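Local coordinates for MdbA (Actinomyces oris, PDB 4Z7X), which is a thiol-disulfide oxidoreductase that probably forms disulfide bonds in exported proteins, in a machinery linked to sortase-mediated pilus assembly, at residues Q34-S37 with D38-T42. Numbering follows the deposited sequence.
Sequences QVLS and DASWT. With 3CX ((2S)-3-(cyclohexylamino)-2-hydroxypropane-1-sulfonic acid), chain C.
The indole of W41 meets V35 at its root, CB lying 4.1 Å from V35 CG2, while the flat ring itself swings away from the turn. L116 of helix 103-118 touches both side chains, and L94 and Y65 also border W41. The indole plane stands about 65° from the ring of Y43, NE1 bonds to Y43 OH, and CAE of the cyclohexyl ring of 3CX comes up obliquely to CD1. In one of its two conformers the amide of Q34 lies against the same cyclohexyl, OE1 3.6 Å from CAH.

Behind these groups the chain doubles back in a type I turn from L36 to A39. L36 N gives an almost straight bond to S40 O (2.8 Å, 178°), and A39 N returns one to L36 O. The carboxylate of D38 holds the end of the turn. With CG tucked between its backbone N and carbonyl carbon (chi1 69°), OD1 is turned back toward S40, where it takes two bonds: S40 OG reaches its syn lone pair at 2.7 Å, and S40 N comes from above the carboxylate plane at 3.1 Å, making an Asx turn. L36 CD1 also lies 4.0 Å from T42 CG2, the two side chains crossing at about a right angle. An alanine in place of D38 would probably leave S40 OG and N without their shared acceptor and R191, salt-bridged to OD2, without its mate.

Farther along, a water bridges Q34 O and T42 N. The buried carboxylate of D38, gripped by two donors and facing an arginine, is likely to stay ionised, tying the turn before edge strand 41-43 to R191, just past helix 178-190.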
ATOM      1  N   GLN A  34       1.378   7.446 -11.048  1.00 10.83           N
ATOM      2  CA  GLN A  34       2.420   7.735 -10.071  0.70 13.50           C
ATOM      3  C   GLN A  34       3.112   6.458  -9.550  1.00 12.69           C
ATOM      4  O   GLN A  34       3.966   6.530  -8.700  1.00 13.84           O
ATOM      5  CB  GLN A  34       1.890   8.625  -8.927  0.70 14.86           C
ATOM      6  CG  GLN A  34       1.387   9.997  -9.384  0.70 15.71           C
ATOM      7  CD  GLN A  34       1.350  11.035  -8.274  0.70 19.82           C
ATOM      8  OE1 GLN A  34       2.401  11.445  -7.768  0.70 27.32           O
ATOM      9  NE2 GLN A  34       0.129  11.506  -7.906  0.70 27.94           N
ATOM     10  N   VAL A  35       2.735   5.288 -10.062  1.00  9.85           N
ATOM     11  CA  VAL A  35       3.354   4.030  -9.666  1.00  9.53           C
ATOM     12  C   VAL A  35       4.706   3.848 -10.348  1.00  9.38           C
ATOM     13  O   VAL A  35       4.904   4.161 -11.511  1.00 10.66           O
ATOM     14  CB  VAL A  35       2.375   2.833  -9.883  1.00 10.58           C
ATOM     15  CG1 VAL A  35       3.100   1.508 -10.028  1.00 11.04           C
ATOM     16  CG2 VAL A  35       1.379   2.779  -8.687  1.00 10.45           C
ATOM     17  N   LEU A  36       5.617   3.273  -9.596  1.00  9.60           N
ATOM     18  CA  LEU A  36       6.979   3.036 -10.036  1.00 11.59           C
ATOM     19  C   LEU A  36       7.102   1.740 -10.836  1.00 11.17           C
ATOM     20  O   LEU A  36       6.160   0.949 -10.928  1.00 11.12           O
ATOM     21  CB  LEU A  36       7.895   3.032  -8.832  1.00 11.55           C
ATOM     22  CG  LEU A  36       7.972   4.316  -8.035  1.00 12.88           C
ATOM     23  CD1 LEU A  36       8.867   4.122  -6.858  1.00 14.01           C
ATOM     24  CD2 LEU A  36       8.490   5.461  -8.861  1.00 18.07           C
ATOM     25  N   SER A  37       8.296   1.508 -11.383  1.00 11.94           N
ATOM     26  CA  SER A  37       8.522   0.404 -12.299  0.60 12.66           C
ATOM     27  C   SER A  37       8.423  -0.957 -11.618  1.00 12.81           C
ATOM     28  O   SER A  37       8.328  -1.983 -12.292  1.00 13.55           O
ATOM     29  CB  SER A  37       9.890   0.551 -12.968  0.60 15.88           C
ATOM     30  OG  SER A  37      10.931   0.532 -12.016  0.60 16.75           O
ATOM     31  N   ASP A  38       8.445  -0.956 -10.273  1.00 11.96           N
ATOM     32  CA  ASP A  38       8.272  -2.203  -9.491  1.00 11.54           C
ATOM     33  C   ASP A  38       6.890  -2.348  -8.882  1.00 12.15           C
ATOM     34  O   ASP A  38       6.689  -3.166  -8.003  1.00 12.83           O
ATOM     35  CB  ASP A  38       9.350  -2.355  -8.427  1.00 13.65           C
ATOM     36  CG  ASP A  38       9.217  -1.353  -7.312  1.00 12.82           C
ATOM     37  OD1 ASP A  38       8.397  -0.395  -7.484  1.00 12.62           O
ATOM     38  OD2 ASP A  38       9.949  -1.492  -6.290  1.00 16.78           O
ATOM     39  N   ALA A  39       5.938  -1.562  -9.376  1.00 10.59           N
ATOM     40  CA  ALA A  39       4.550  -1.544  -8.917  1.00  9.99           C
ATOM     41  C   ALA A  39       4.285  -0.776  -7.614  1.00  8.71           C
ATOM     42  O   ALA A  39       3.139  -0.670  -7.214  1.00  9.58           O
ATOM     43  CB  ALA A  39       3.940  -2.944  -8.848  1.00 12.45           C
ATOM     44  N   SER A  40       5.335  -0.219  -7.000  1.00  8.69           N
ATOM     45  CA  SER A  40       5.162   0.444  -5.716  1.00  9.11           C
ATOM     46  C   SER A  40       4.705   1.891  -5.923  1.00  8.72           C
ATOM     47  O   SER A  40       4.827   2.478  -7.024  1.00  9.60           O
ATOM     48  CB  SER A  40       6.462   0.433  -4.874  1.00  9.81           C
ATOM     49  OG  SER A  40       7.549   1.139  -5.486  1.00 11.32           O
ATOM     50  N   TRP A  41       4.222   2.491  -4.840  1.00  9.11           N
ATOM     51  CA  TRP A  41       4.012   3.924  -4.793  1.00 10.21           C
ATOM     52  C   TRP A  41       4.499   4.457  -3.476  1.00  9.08           C
ATOM     53  O   TRP A  41       4.600   3.704  -2.505  1.00  9.36           O
ATOM     54  CB  TRP A  41       2.583   4.327  -5.082  1.00 10.60           C
ATOM     55  CG  TRP A  41       1.570   4.091  -4.055  1.00 11.21           C
ATOM     56  CD1 TRP A  41       1.057   5.037  -3.232  1.00 10.83           C
ATOM     57  CD2 TRP A  41       0.826   2.876  -3.779  1.00 10.41           C
ATOM     58  NE1 TRP A  41       0.055   4.505  -2.471  1.00 11.88           N
ATOM     59  CE2 TRP A  41      -0.098   3.181  -2.777  1.00 11.22           C
ATOM     60  CE3 TRP A  41       0.893   1.561  -4.243  1.00  9.91           C
ATOM     61  CZ2 TRP A  41      -0.986   2.236  -2.272  1.00 11.97           C
ATOM     62  CZ3 TRP A  41       0.020   0.613  -3.734  1.00 11.98           C
ATOM     63  CH2 TRP A  41      -0.911   0.958  -2.768  1.00 12.88           C
ATOM     64  N   THR A  42       4.789   5.756  -3.429  1.00  9.72           N
ATOM     65  CA  THR A  42       5.517   6.296  -2.296  1.00  9.94           C
ATOM     66  C   THR A  42       4.965   7.601  -1.773  1.00 11.29           C
ATOM     67  O   THR A  42       4.297   8.325  -2.503  1.00 13.19           O
ATOM     68  CB  THR A  42       7.028   6.502  -2.587  1.00 13.19           C
ATOM     69  OG1 THR A  42       7.204   7.578  -3.508  1.00 16.06           O
ATOM     70  CG2 THR A  42       7.654   5.244  -3.179  1.00 13.25           C
TER
HETATM   71  OAA 3CX C 501       6.676  15.985  -1.783  1.00 40.36           O
HETATM   72  OAB 3CX C 501       7.460  13.680  -1.047  1.00 30.13           O
HETATM   73  OAC 3CX C 501       5.412  11.461  -1.980  1.00 22.90           O
HETATM   74  OAD 3CX C 501       7.605  14.222  -3.313  1.00 44.64           O
HETATM   75  CAE 3CX C 501      -0.261   8.895  -4.147  1.00 21.52           C
HETATM   76  CAF 3CX C 501       0.687   8.725  -5.304  1.00 22.25           C
HETATM   77  CAG 3CX C 501      -0.244  10.253  -3.455  1.00 23.03           C
HETATM   78  CAH 3CX C 501       2.069   9.276  -4.946  1.00 23.57           C
HETATM   79  CAI 3CX C 501       1.101  10.840  -3.104  1.00 28.73           C
HETATM   80  CAJ 3CX C 501       3.748  12.171  -3.486  1.00 21.44           C
HETATM   81  CAK 3CX C 501       5.294  13.856  -2.501  1.00 22.78           C
HETATM   82  NAL 3CX C 501       3.565  10.736  -3.782  1.00 20.82           N
HETATM   83  CAM 3CX C 501       5.169  12.407  -2.997  1.00 22.81           C
HETATM   84  CAN 3CX C 501       2.250  10.032  -3.638  1.00 28.64           C
HETATM   85  SAO 3CX C 501       6.820  14.403  -2.115  1.00 33.46           S
HETATM   86  O   HOH W   1       4.915   7.018  -6.165  1.00 16.60           O